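Local structure of putative oxidoreductase with NAD(P)-binding Rossmann-fold domain (Clostridium difficile, 3UUW) at residues V122-N125 with R126-C129; I172-A175 with L176-A179; K204-K208 with N209-N213; N289-E292 with C293-A296. The protein is a putative dehydrogenase of the GFO/IDH/MocA family that probably binds NAD(P) in its Rossmann-fold domain, its substrate being unknown. All blocks are in the same frame, centred on the assembly; numbering follows the deposited sequence.

Contact 1. Residues V122-N125 with R126-C129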
ATOM      1  N   VAL A 122      26.524  23.179   8.225  1.00 14.27           N
ATOM      2  CA  VAL A 122      26.555  22.135   7.207  1.00 14.12           C
ATOM      3  C   VAL A 122      25.131  21.671   6.936  1.00 13.38           C
ATOM      4  O   VAL A 122      24.317  21.487   7.861  1.00 14.67           O
ATOM      5  CB  VAL A 122      27.462  20.959   7.620  1.00 15.46           C
ATOM      6  CG1 VAL A 122      27.365  19.823   6.623  1.00 16.28           C
ATOM      7  CG2 VAL A 122      28.936  21.472   7.773  1.00 17.57           C
ATOM      8  N   GLY A 123      24.839  21.474   5.648  1.00 14.94           N
ATOM      9  CA  GLY A 123      23.495  21.194   5.173  1.00 14.84           C
ATOM     10  C   GLY A 123      22.976  19.790   5.346  1.00 14.75           C
ATOM     11  O   GLY A 123      22.708  19.059   4.344  1.00 17.38           O
ATOM     12  N   PHE A 124      22.808  19.387   6.597  1.00 15.75           N
ATOM     13  CA  PHE A 124      22.209  18.080   6.879  1.00 14.81           C
ATOM     14  C   PHE A 124      20.704  18.268   6.877  1.00 14.68           C
ATOM     15  O   PHE A 124      20.058  18.342   7.926  1.00 14.72           O
ATOM     16  CB  PHE A 124      22.746  17.480   8.192  1.00 14.78           C
ATOM     17  CG  PHE A 124      24.176  17.029   8.102  1.00 15.13           C
ATOM     18  CD1 PHE A 124      24.529  15.967   7.271  1.00 16.81           C
ATOM     19  CD2 PHE A 124      25.163  17.629   8.858  1.00 17.72           C
ATOM     20  CE1 PHE A 124      25.820  15.570   7.176  1.00 17.80           C
ATOM     21  CE2 PHE A 124      26.460  17.214   8.759  1.00 18.86           C
ATOM     22  CZ  PHE A 124      26.783  16.180   7.925  1.00 19.58           C
ATOM     23  N   ASN A 125      20.139  18.350   5.669  1.00 14.58           N
ATOM     24  CA  ASN A 125      18.717  18.643   5.515  1.00 15.18           C
ATOM     25  C   ASN A 125      17.771  17.681   6.230  1.00 14.89           C
ATOM     26  O   ASN A 125      16.682  18.077   6.656  1.00 16.19           O
ATOM     27  CB  ASN A 125      18.333  18.762   4.035  1.00 15.42           C
ATOM     28  CG  ASN A 125      18.665  17.523   3.269  1.00 17.36           C
ATOM     29  OD1 ASN A 125      19.845  17.227   3.058  1.00 17.41           O
ATOM     30  ND2 ASN A 125      17.639  16.749   2.891  1.00 17.55           N
ATOM     31  N   ARG A 126      18.183  16.423   6.380  1.00 14.70           N
ATOM     32  CA  ARG A 126      17.320  15.426   6.998  1.00 15.14           C
ATOM     33  C   ARG A 126      16.952  15.778   8.446  1.00 15.50           C
ATOM     34  O   ARG A 126      15.880  15.412   8.906  1.00 15.45           O
ATOM     35  CB  ARG A 126      17.933  14.032   6.845  1.00 13.84           C
ATOM     36  CG  ARG A 126      17.865  13.535   5.448  1.00 16.06           C
ATOM     37  CD  ARG A 126      18.834  12.420   5.195  1.00 17.73           C
ATOM     38  NE  ARG A 126      18.647  11.911   3.851  1.00 17.77           N
ATOM     39  CZ  ARG A 126      19.003  12.554   2.751  1.00 20.16           C
ATOM     40  NH1 ARG A 126      19.630  13.725   2.809  1.00 23.12           N
ATOM     41  NH2 ARG A 126      18.744  12.005   1.563  1.00 23.67           N
ATOM     42  N   ARG A 127      17.814  16.527   9.145  1.00 15.33           N
ATOM     43  CA  ARG A 127      17.495  16.989  10.502  1.00 15.24           C
ATOM     44  C   ARG A 127      16.308  17.962  10.532  1.00 15.55           C
ATOM     45  O   ARG A 127      15.746  18.251  11.604  1.00 15.63           O
ATOM     46  CB  ARG A 127      18.708  17.628  11.152  1.00 16.06           C
ATOM     47  CG  ARG A 127      19.920  16.749  11.264  1.00 17.62           C
ATOM     48  CD  ARG A 127      20.858  17.357  12.283  1.00 19.00           C
ATOM     49  NE  ARG A 127      22.197  16.790  12.278  1.00 20.74           N
ATOM     50  CZ  ARG A 127      23.124  17.065  13.196  1.00 23.38           C
ATOM     51  NH1 ARG A 127      22.835  17.820  14.250  1.00 22.15           N
ATOM     52  NH2 ARG A 127      24.336  16.537  13.094  1.00 24.49           N
ATOM     53  N   PHE A 128      15.937  18.480   9.357  1.00 13.71           N
ATOM     54  CA  PHE A 128      14.826  19.408   9.204  1.00 14.89           C
ATOM     55  C   PHE A 128      13.684  18.839   8.362  1.00 15.67           C
ATOM     56  O   PHE A 128      12.709  19.540   8.058  1.00 15.90           O
ATOM     57  CB  PHE A 128      15.322  20.731   8.596  1.00 16.25           C
ATOM     58  CG  PHE A 128      16.155  21.539   9.531  1.00 15.68           C
ATOM     59  CD1 PHE A 128      17.479  21.216   9.747  1.00 15.94           C
ATOM     60  CD2 PHE A 128      15.611  22.595  10.235  1.00 17.73           C
ATOM     61  CE1 PHE A 128      18.245  21.936  10.617  1.00 17.10           C
ATOM     62  CE2 PHE A 128      16.382  23.321  11.110  1.00 20.74           C
ATOM     63  CZ  PHE A 128      17.698  22.986  11.299  1.00 18.43           C
ATOM     64  N   CYS A 129      13.818  17.572   7.961  1.00 14.57           N
ATOM     65  CA  CYS A 129      12.771  16.887   7.220  1.00 14.95           C
ATOM     66  C   CYS A 129      11.537  16.841   8.138  1.00 15.54           C
ATOM     67  O   CYS A 129      11.584  16.280   9.213  1.00 14.48           O
ATOM     68  CB  CYS A 129      13.256  15.497   6.809  1.00 14.64           C
ATOM     69  SG  CYS A 129      11.958  14.405   6.197  1.00 15.89           S
TER
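F124 and N125 hold R127 and F128 through two backbone bonds of a 3-10 turn, in the segment that leaves the last strand of the parallel Rossmann sheet and runs to helix 130-138. Two inverse gamma turns, centred on G123 and F124, come first and turn the chain out of the strand. R127 N then bonds to F124 O at 3.1 Å, and F128 N to N125 O at 2.8 Å, both spanning three residues.

F124, N125 and R127 make up the buried part. The R127 chain runs extended past F124, its CG 3.7 Å from F124 O and its NE 4.2 Å from F124 CB, and its guanidinium ends between D173 and E292. A long cationic side chain suits a buried place where these two carboxylates probably offset its charge. N125, whose amide would be costly to bury without a partner, gives ND2 to K267 O.

The looser, more open part belongs to R126 and F128, both partly exposed. R126 turns its NE to E225 in a salt bridge, while F128 meets H275 with ring planes about 40° apart and lies near a bound glycerol. N125 and R126 point the same way, but their amide and guanidinium planes are 73° apart, and N125 OD1 stays 3.5 Å from R126 NH1.

Contact 2. Residues I172-A175 with L176-A179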
ATOM      1  N   ILE A 172      24.388   8.071   8.331  1.00 15.27           N
ATOM      2  CA  ILE A 172      25.100   8.147   9.621  1.00 15.89           C
ATOM      3  C   ILE A 172      24.671   9.390  10.387  1.00 15.39           C
ATOM      4  O   ILE A 172      24.379   9.309  11.570  1.00 14.98           O
ATOM      5  CB  ILE A 172      26.612   8.113   9.423  1.00 16.45           C
ATOM      6  CG1 ILE A 172      27.031   6.778   8.803  1.00 16.91           C
ATOM      7  CG2 ILE A 172      27.386   8.349  10.758  1.00 17.41           C
ATOM      8  CD1 ILE A 172      26.530   5.523   9.560  1.00 16.54           C
ATOM      9  N   ASP A 173      24.616  10.544   9.729  1.00 15.89           N
ATOM     10  CA  ASP A 173      24.207  11.739  10.463  1.00 15.48           C
ATOM     11  C   ASP A 173      22.783  11.619  11.016  1.00 15.35           C
ATOM     12  O   ASP A 173      22.509  12.018  12.147  1.00 15.72           O
ATOM     13  CB  ASP A 173      24.280  13.001   9.609  1.00 15.43           C
ATOM     14  CG  ASP A 173      24.041  14.250  10.441  1.00 18.26           C
ATOM     15  OD1 ASP A 173      24.969  14.638  11.195  1.00 19.36           O
ATOM     16  OD2 ASP A 173      22.924  14.808  10.371  1.00 18.46           O
ATOM     17  N   THR A 174      21.872  11.090  10.210  1.00 15.57           N
ATOM     18  CA  THR A 174      20.486  10.928  10.669  1.00 15.21           C
ATOM     19  C   THR A 174      20.441   9.969  11.869  1.00 15.45           C
ATOM     20  O   THR A 174      19.729  10.208  12.852  1.00 15.87           O
ATOM     21  CB  THR A 174      19.588  10.472   9.535  1.00 16.10           C
ATOM     22  OG1 THR A 174      19.676  11.404   8.453  1.00 15.51           O
ATOM     23  CG2 THR A 174      18.142  10.336  10.012  1.00 16.09           C
ATOM     24  N   ALA A 175      21.231   8.898  11.796  1.00 16.07           N
ATOM     25  CA  ALA A 175      21.347   7.938  12.883  1.00 16.33           C
ATOM     26  C   ALA A 175      21.791   8.609  14.188  1.00 17.60           C
ATOM     27  O   ALA A 175      21.192   8.380  15.234  1.00 18.70           O
ATOM     28  CB  ALA A 175      22.312   6.812  12.505  1.00 17.55           C
ATOM     29  N   LEU A 176      22.844   9.418  14.119  1.00 18.83           N
ATOM     30  CA  LEU A 176      23.406  10.027  15.300  1.00 19.15           C
ATOM     31  C   LEU A 176      22.430  11.065  15.873  1.00 19.34           C
ATOM     32  O   LEU A 176      22.321  11.210  17.094  1.00 20.70           O
ATOM     33  CB  LEU A 176      24.785  10.631  15.003  1.00 20.50           C
ATOM     34  CG  LEU A 176      25.897   9.639  14.589  1.00 22.73           C
ATOM     35  CD1 LEU A 176      27.172  10.395  14.340  1.00 23.02           C
ATOM     36  CD2 LEU A 176      26.105   8.565  15.633  1.00 22.62           C
ATOM     37  N   TRP A 177      21.707  11.763  14.990  1.00 19.06           N
ATOM     38  CA  TRP A 177      20.713  12.757  15.402  1.00 18.61           C
ATOM     39  C   TRP A 177      19.544  12.089  16.106  1.00 19.95           C
ATOM     40  O   TRP A 177      19.033  12.608  17.101  1.00 21.18           O
ATOM     41  CB  TRP A 177      20.271  13.559  14.172  1.00 19.37           C
ATOM     42  CG  TRP A 177      19.096  14.441  14.331  1.00 17.08           C
ATOM     43  CD1 TRP A 177      19.020  15.622  15.018  1.00 19.33           C
ATOM     44  CD2 TRP A 177      17.845  14.271  13.687  1.00 15.43           C
ATOM     45  NE1 TRP A 177      17.776  16.176  14.862  1.00 18.68           N
ATOM     46  CE2 TRP A 177      17.037  15.369  14.043  1.00 16.64           C
ATOM     47  CE3 TRP A 177      17.332  13.299  12.835  1.00 17.12           C
ATOM     48  CZ2 TRP A 177      15.731  15.507  13.590  1.00 17.21           C
ATOM     49  CZ3 TRP A 177      16.030  13.432  12.392  1.00 18.15           C
ATOM     50  CH2 TRP A 177      15.250  14.538  12.777  1.00 16.41           C
ATOM     51  N   LEU A 178      19.145  10.916  15.612  1.00 19.46           N
ATOM     52  CA  LEU A 178      18.087  10.125  16.259  1.00 20.72           C
ATOM     53  C   LEU A 178      18.556   9.436  17.535  1.00 22.67           C
ATOM     54  O   LEU A 178      17.768   9.281  18.481  1.00 26.75           O
ATOM     55  CB  LEU A 178      17.532   9.071  15.303  1.00 20.07           C
ATOM     56  CG  LEU A 178      16.675   9.582  14.163  1.00 18.98           C
ATOM     57  CD1 LEU A 178      16.416   8.441  13.150  1.00 19.10           C
ATOM     58  CD2 LEU A 178      15.346  10.208  14.667  1.00 21.13           C
ATOM     59  N   ALA A 179      19.805   9.001  17.573  1.00 28.05           N
ATOM     60  CA  ALA A 179      20.317   8.318  18.756  1.00 29.53           C
ATOM     61  C   ALA A 179      20.267   9.258  19.946  1.00 34.08           C
ATOM     62  O   ALA A 179      19.866   8.865  21.022  1.00 35.50           O
ATOM     63  CB  ALA A 179      21.740   7.831  18.545  1.00 28.69           C
TER
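I172 begins the turn with both backbone and side chain on L176. Its carbonyl oxygen, I172 O, receives L176 N at 3.0 Å, and its CG2 lies 4.1 Å from L176 CD1. The two branched side chains run side by side, and I172 also packs on L299 and L300 of the C-terminal helix, where a greasy residue belongs.

D173 O accepts W177 N at 3.0 Å. The CB of D173 leads away from the following turn, and its carboxylate is turned to R127; an acid here is consistent with the buried arginine nearby.

T174 divides its two branches. With OG1 opposite its own carbonyl carbon (chi1 -57°), the hydroxyl can bond back to H170 O, one turn earlier, and the methyl is left for apolar company. That methyl, T174 CG2, sits 4.1 Å from L178 CD1 and 4.2 Å from W177 CE3; it runs alongside the leucine, while the T174 and W177 side chains are skewed to each other. The indole NE1 bonds a glycerol.

A175 O accepts A179 N at 2.8 Å. The single methyl of A175, like that of A179, packs on I212 and lets the helix approach the strands closely. Successive i to i+4 bonds with small or branched residues turned to strands 142-150 and 211-217 are those of an alpha-helix packed on the mixed sheet of the C-terminal domain.

Contact 3. Residues K204-K208 with N209-N213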
ATOM      1  N   LYS A 204      26.022  -1.524  12.500  1.00 18.27           N
ATOM      2  CA  LYS A 204      25.182  -1.524  13.666  1.00 18.73           C
ATOM      3  C   LYS A 204      25.840  -0.551  14.640  1.00 19.93           C
ATOM      4  O   LYS A 204      27.033  -0.730  15.026  1.00 19.46           O
ATOM      5  CB  LYS A 204      25.058  -2.911  14.265  1.00 20.81           C
ATOM      6  CG  LYS A 204      24.146  -2.945  15.481  1.00 24.07           C
ATOM      7  CD  LYS A 204      24.045  -4.354  16.058  1.00 28.67           C
ATOM      8  CE  LYS A 204      23.088  -5.220  15.279  1.00 34.62           C
ATOM      9  NZ  LYS A 204      21.673  -4.773  15.533  1.00 34.98           N
ATOM     10  N   LEU A 205      25.073   0.459  15.062  1.00 19.47           N
ATOM     11  CA  LEU A 205      25.513   1.477  15.992  1.00 20.68           C
ATOM     12  C   LEU A 205      24.813   1.238  17.328  1.00 21.66           C
ATOM     13  O   LEU A 205      23.593   1.415  17.455  1.00 22.09           O
ATOM     14  CB  LEU A 205      25.234   2.889  15.457  1.00 20.23           C
ATOM     15  CG  LEU A 205      25.783   3.179  14.055  1.00 21.88           C
ATOM     16  CD1 LEU A 205      25.355   4.584  13.641  1.00 25.59           C
ATOM     17  CD2 LEU A 205      27.304   3.003  13.943  1.00 26.07           C
ATOM     18  N   LYS A 206      25.594   0.829  18.320  1.00 23.52           N
ATOM     19  CA  LYS A 206      25.053   0.464  19.619  1.00 24.51           C
ATOM     20  C   LYS A 206      25.066   1.582  20.657  1.00 27.40           C
ATOM     21  O   LYS A 206      26.125   2.127  20.972  1.00 27.91           O
ATOM     22  CB  LYS A 206      25.841  -0.729  20.164  1.00 26.20           C
ATOM     23  CG  LYS A 206      25.285  -1.308  21.461  1.00 30.55           C
ATOM     24  CD  LYS A 206      26.100  -2.483  21.945  1.00 37.73           C
ATOM     25  CE  LYS A 206      25.435  -3.149  23.149  1.00 40.81           C
ATOM     26  NZ  LYS A 206      24.036  -3.594  22.821  1.00 45.18           N
ATOM     27  N   GLY A 207      23.898   1.872  21.229  1.00 28.26           N
ATOM     28  CA  GLY A 207      23.769   2.843  22.345  1.00 30.29           C
ATOM     29  C   GLY A 207      23.366   2.108  23.602  1.00 31.38           C
ATOM     30  O   GLY A 207      23.096   0.916  23.556  1.00 31.46           O
ATOM     31  N   LYS A 208      23.310   2.811  24.732  1.00 34.36           N
ATOM     32  CA  LYS A 208      22.886   2.193  25.992  1.00 36.58           C
ATOM     33  C   LYS A 208      21.484   1.614  25.921  1.00 36.11           C
ATOM     34  O   LYS A 208      21.219   0.540  26.460  1.00 37.89           O
ATOM     35  CB  LYS A 208      22.882   3.215  27.142  1.00 39.22           C
ATOM     36  CG  LYS A 208      24.206   3.415  27.848  1.00 44.44           C
ATOM     37  CD  LYS A 208      24.031   4.354  29.046  1.00 49.24           C
ATOM     38  CE  LYS A 208      25.251   4.371  29.959  1.00 50.62           C
ATOM     39  NZ  LYS A 208      25.011   5.228  31.167  1.00 53.79           N
ATOM     40  N   ASN A 209      20.593   2.341  25.251  1.00 34.48           N
ATOM     41  CA  ASN A 209      19.160   2.025  25.244  1.00 34.18           C
ATOM     42  C   ASN A 209      18.668   1.272  24.013  1.00 30.27           C
ATOM     43  O   ASN A 209      17.655   0.562  24.071  1.00 29.46           O
ATOM     44  CB  ASN A 209      18.371   3.332  25.393  1.00 34.96           C
ATOM     45  CG  ASN A 209      18.721   4.086  26.669  1.00 39.82           C
ATOM     46  OD1 ASN A 209      18.763   3.505  27.757  1.00 42.88           O
ATOM     47  ND2 ASN A 209      18.968   5.388  26.541  1.00 42.59           N
ATOM     48  N   PHE A 210      19.352   1.450  22.892  1.00 27.67           N
ATOM     49  CA  PHE A 210      18.972   0.776  21.655  1.00 24.15           C
ATOM     50  C   PHE A 210      20.089   0.902  20.625  1.00 22.24           C
ATOM     51  O   PHE A 210      21.040   1.674  20.809  1.00 23.04           O
ATOM     52  CB  PHE A 210      17.656   1.342  21.090  1.00 23.89           C
ATOM     53  CG  PHE A 210      17.679   2.834  20.824  1.00 21.43           C
ATOM     54  CD1 PHE A 210      18.094   3.325  19.592  1.00 24.85           C
ATOM     55  CD2 PHE A 210      17.257   3.733  21.791  1.00 24.21           C
ATOM     56  CE1 PHE A 210      18.098   4.704  19.328  1.00 27.47           C
ATOM     57  CE2 PHE A 210      17.263   5.117  21.533  1.00 27.79           C
ATOM     58  CZ  PHE A 210      17.684   5.587  20.305  1.00 26.90           C
ATOM     59  N   SER A 211      19.957   0.158  19.535  1.00 20.18           N
ATOM     60  CA  SER A 211      20.918   0.202  18.451  1.00 19.05           C
ATOM     61  C   SER A 211      20.277   0.743  17.182  1.00 18.37           C
ATOM     62  O   SER A 211      19.055   0.689  17.014  1.00 17.93           O
ATOM     63  CB  SER A 211      21.447  -1.199  18.140  1.00 20.98           C
ATOM     64  OG  SER A 211      22.134  -1.725  19.269  1.00 24.65           O
ATOM     65  N   ILE A 212      21.119   1.273  16.301  0.50 17.93           N
ATOM     66  CA  ILE A 212      20.675   1.739  15.007  0.50 16.90           C
ATOM     67  C   ILE A 212      21.344   0.875  13.960  0.50 16.94           C
ATOM     68  O   ILE A 212      22.551   0.626  14.029  0.50 17.03           O
ATOM     69  CB  ILE A 212      21.044   3.204  14.718  0.50 17.46           C
ATOM     70  CG1 ILE A 212      20.487   4.144  15.788  0.50 18.73           C
ATOM     71  CG2 ILE A 212      20.519   3.601  13.337  0.50 17.09           C
ATOM     72  CD1 ILE A 212      21.397   4.319  17.001  0.50 19.41           C
ATOM     73  N   ASN A 213      20.551   0.391  13.020  1.00 15.57           N
ATOM     74  CA  ASN A 213      21.062  -0.387  11.911  1.00 16.54           C
ATOM     75  C   ASN A 213      20.970   0.433  10.663  1.00 16.66           C
ATOM     76  O   ASN A 213      19.872   0.759  10.217  1.00 18.05           O
ATOM     77  CB  ASN A 213      20.257  -1.669  11.779  1.00 17.35           C
ATOM     78  CG  ASN A 213      20.258  -2.465  13.062  1.00 22.33           C
ATOM     79  OD1 ASN A 213      21.288  -3.020  13.442  1.00 27.08           O
ATOM     80  ND2 ASN A 213      19.128  -2.483  13.767  1.00 24.47           N
TER
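L205 and I212 form an antiparallel hydrogen-bonded pair: L205 N reaches I212 O, and I212 N reaches L205 O, each at 2.7 Å. The first of these bonds is almost straight, 177° at the hydrogen. Nearer the turn, G207 N reaches F210 O at 2.9 Å, whereas F210 N is buried without a partner in the model.

On the face of K204, K206 and S211, K204 and N213 run side by side. The lysine begins extended, then bends at chi3 (-80°) and again at chi4, which brings K204 NZ back to N213 OD1 at 2.8 Å, although the position of NZ is less sure. N213 passes its ND2 to N146 on the next strand, and its OD1 also bonds a bound pentaethylene glycol. S211 OG stands 3.9 Å from K206 CG; both polar ends go to D189 of the second subunit, K206 by a salt bridge and S211 by a hydrogen bond.

The other face is apolar. L205 CB and I212 CB are 4.3 Å apart, and both side chains cover A175 of helix 160-179, while F210 turns away to I142 and I145.

This beta hairpin therefore has two chemically distinct faces: leucine and isoleucine suit the side buried under the helix, lysine and serine the side that meets an acidic residue of another subunit.

Contact 4. Residues N289-E292 with C293-A296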
ATOM      1  N   ASN A 289      26.198  23.030  14.552  1.00 17.64           N
ATOM      2  CA  ASN A 289      27.391  23.851  14.699  1.00 17.43           C
ATOM      3  C   ASN A 289      28.436  23.038  15.418  1.00 17.47           C
ATOM      4  O   ASN A 289      28.109  22.061  16.098  1.00 18.89           O
ATOM      5  CB  ASN A 289      27.102  25.125  15.496  1.00 18.15           C
ATOM      6  CG  ASN A 289      27.028  24.883  16.970  1.00 23.39           C
ATOM      7  OD1 ASN A 289      28.054  24.777  17.655  1.00 28.34           O
ATOM      8  ND2 ASN A 289      25.811  24.825  17.494  1.00 22.77           N
ATOM      9  N   GLY A 290      29.691  23.425  15.254  1.00 16.93           N
ATOM     10  CA  GLY A 290      30.766  22.764  15.961  1.00 18.13           C
ATOM     11  C   GLY A 290      30.844  21.293  15.638  1.00 17.49           C
ATOM     12  O   GLY A 290      30.810  20.908  14.476  1.00 17.39           O
ATOM     13  N   GLU A 291      30.979  20.452  16.660  1.00 18.45           N
ATOM     14  CA  GLU A 291      31.138  19.016  16.441  1.00 19.39           C
ATOM     15  C   GLU A 291      29.969  18.416  15.677  1.00 17.17           C
ATOM     16  O   GLU A 291      30.133  17.426  14.965  1.00 18.19           O
ATOM     17  CB  GLU A 291      31.337  18.287  17.775  1.00 20.24           C
ATOM     18  CG  GLU A 291      31.535  16.763  17.685  1.00 21.78           C
ATOM     19  CD  GLU A 291      32.743  16.323  16.845  1.00 22.92           C
ATOM     20  OE1 GLU A 291      33.690  17.134  16.626  1.00 24.49           O
ATOM     21  OE2 GLU A 291      32.753  15.133  16.440  1.00 25.27           O
ATOM     22  N   GLU A 292      28.799  19.031  15.774  1.00 18.25           N
ATOM     23  CA  GLU A 292      27.641  18.541  15.016  1.00 18.63           C
ATOM     24  C   GLU A 292      27.898  18.562  13.504  1.00 17.69           C
ATOM     25  O   GLU A 292      27.363  17.732  12.772  1.00 20.74           O
ATOM     26  CB  GLU A 292      26.376  19.338  15.355  1.00 19.49           C
ATOM     27  CG  GLU A 292      25.884  19.095  16.764  1.00 21.20           C
ATOM     28  CD  GLU A 292      25.458  17.648  16.981  1.00 25.28           C
ATOM     29  OE1 GLU A 292      24.898  17.051  16.050  1.00 23.11           O
ATOM     30  OE2 GLU A 292      25.685  17.108  18.088  1.00 27.79           O
ATOM     31  N   CYS A 293      28.736  19.485  13.038  1.00 16.37           N
ATOM     32  CA  CYS A 293      29.048  19.600  11.612  1.00 16.64           C
ATOM     33  C   CYS A 293      29.912  18.453  11.091  1.00 15.73           C
ATOM     34  O   CYS A 293      29.935  18.205   9.890  1.00 18.72           O
ATOM     35  CB  CYS A 293      29.822  20.910  11.313  1.00 16.65           C
ATOM     36  SG  CYS A 293      28.849  22.415  11.513  1.00 24.67           S
ATOM     37  N   ILE A 294      30.636  17.781  11.994  1.00 14.95           N
ATOM     38  CA  ILE A 294      31.678  16.838  11.592  1.00 16.24           C
ATOM     39  C   ILE A 294      31.622  15.493  12.292  1.00 16.00           C
ATOM     40  O   ILE A 294      32.424  14.635  11.989  1.00 17.58           O
ATOM     41  CB  ILE A 294      33.099  17.470  11.818  1.00 15.91           C
ATOM     42  CG1 ILE A 294      33.249  18.020  13.251  1.00 16.48           C
ATOM     43  CG2 ILE A 294      33.321  18.574  10.817  1.00 16.89           C
ATOM     44  CD1 ILE A 294      34.682  18.530  13.583  1.00 17.49           C
ATOM     45  N   LYS A 295      30.660  15.286  13.195  1.00 18.13           N
ATOM     46  CA  LYS A 295      30.668  14.039  13.958  1.00 18.76           C
ATOM     47  C   LYS A 295      30.385  12.808  13.097  1.00 18.33           C
ATOM     48  O   LYS A 295      30.999  11.770  13.309  1.00 18.40           O
ATOM     49  CB  LYS A 295      29.762  14.099  15.175  1.00 22.20           C
ATOM     50  CG  LYS A 295      28.333  14.217  14.972  1.00 25.07           C
ATOM     51  CD  LYS A 295      27.703  14.032  16.392  1.00 30.20           C
ATOM     52  CE  LYS A 295      26.236  14.063  16.402  1.00 35.41           C
ATOM     53  NZ  LYS A 295      25.761  14.021  17.828  1.00 35.90           N
ATOM     54  N   ALA A 296      29.452  12.917  12.144  1.00 16.98           N
ATOM     55  CA  ALA A 296      29.194  11.810  11.227  1.00 15.49           C
ATOM     56  C   ALA A 296      30.450  11.551  10.364  1.00 16.99           C
ATOM     57  O   ALA A 296      30.871  10.397  10.150  1.00 17.42           O
ATOM     58  CB  ALA A 296      27.980  12.103  10.340  1.00 15.05           C
TER
HETATM   59  O   HOH W   1      27.603  15.230  11.572  1.00 18.82           O
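K295 reaches E292 and E291 from the first turn of helix 295-305, where I294 is the N-cap residue. K295 CB lies 3.4 Å from E291 OE2 and equally close to E291 O. The chain starts with CG between the backbone N and the carbonyl carbon (chi1 66°), and CG stays beside E291 O. From there it is fully extended, so that CD comes alongside E292 and K295 CE lies 3.3 Å from E292 OE1. At the tip, K295 NZ forms a salt bridge to E292 OE2 at 3.1 Å, on the syn side of that oxygen and 21° out of the carboxylate plane. The other oxygen, OE1, forms its own salt bridge, with R127, a second cation that probably stabilises the negative charge of E292. E291 crosses K295 and I294 at about a right angle; E291 OE1 touches I294 CD1 at 3.5 Å and forms a salt bridge with R298 of helix 295-305.

Beside these side chains the backbone already turns. C293 N bonds to G290 O at 2.9 Å, and I294 N to E291 O at 3.0 Å, before a weak bond from K295 N to the same E291 O. A water donates to E292 O at 2.8 Å and accepts from A296 N at 3.0 Å. G290 suits the start of the turn because its phi is positive (60°).

Around the turn, I294 packs on V103, E107 and I110 of helix 103-116, K295 lies on L176, and A296, small enough to fit, meets I169, I172 and D173 of helix 160-179.

In the fold
R127 ties three of the contacts together: NH2 of R127 in contact 1 meets D173 OD1 of contact 2 at 2.8 Å, and R127 NH1 meets E292 OE1 of contact 4 at 2.8 Å. Contacts 2 and 4 also touch directly, A296 CB lying 3.8 Å from I172 CG2. Contact 3 joins through the helix, where L205 CD1 is 3.9 Å from A175 CB; its centre is about 21 Å from that of contact 1. The path thus runs from the end of the Rossmann sheet, through helix 160-179, to a hairpin facing the second subunit. Glycerol, probably from the crystallisation liquor, lies at both R127 O and W177 NE1 and may mark a pocket.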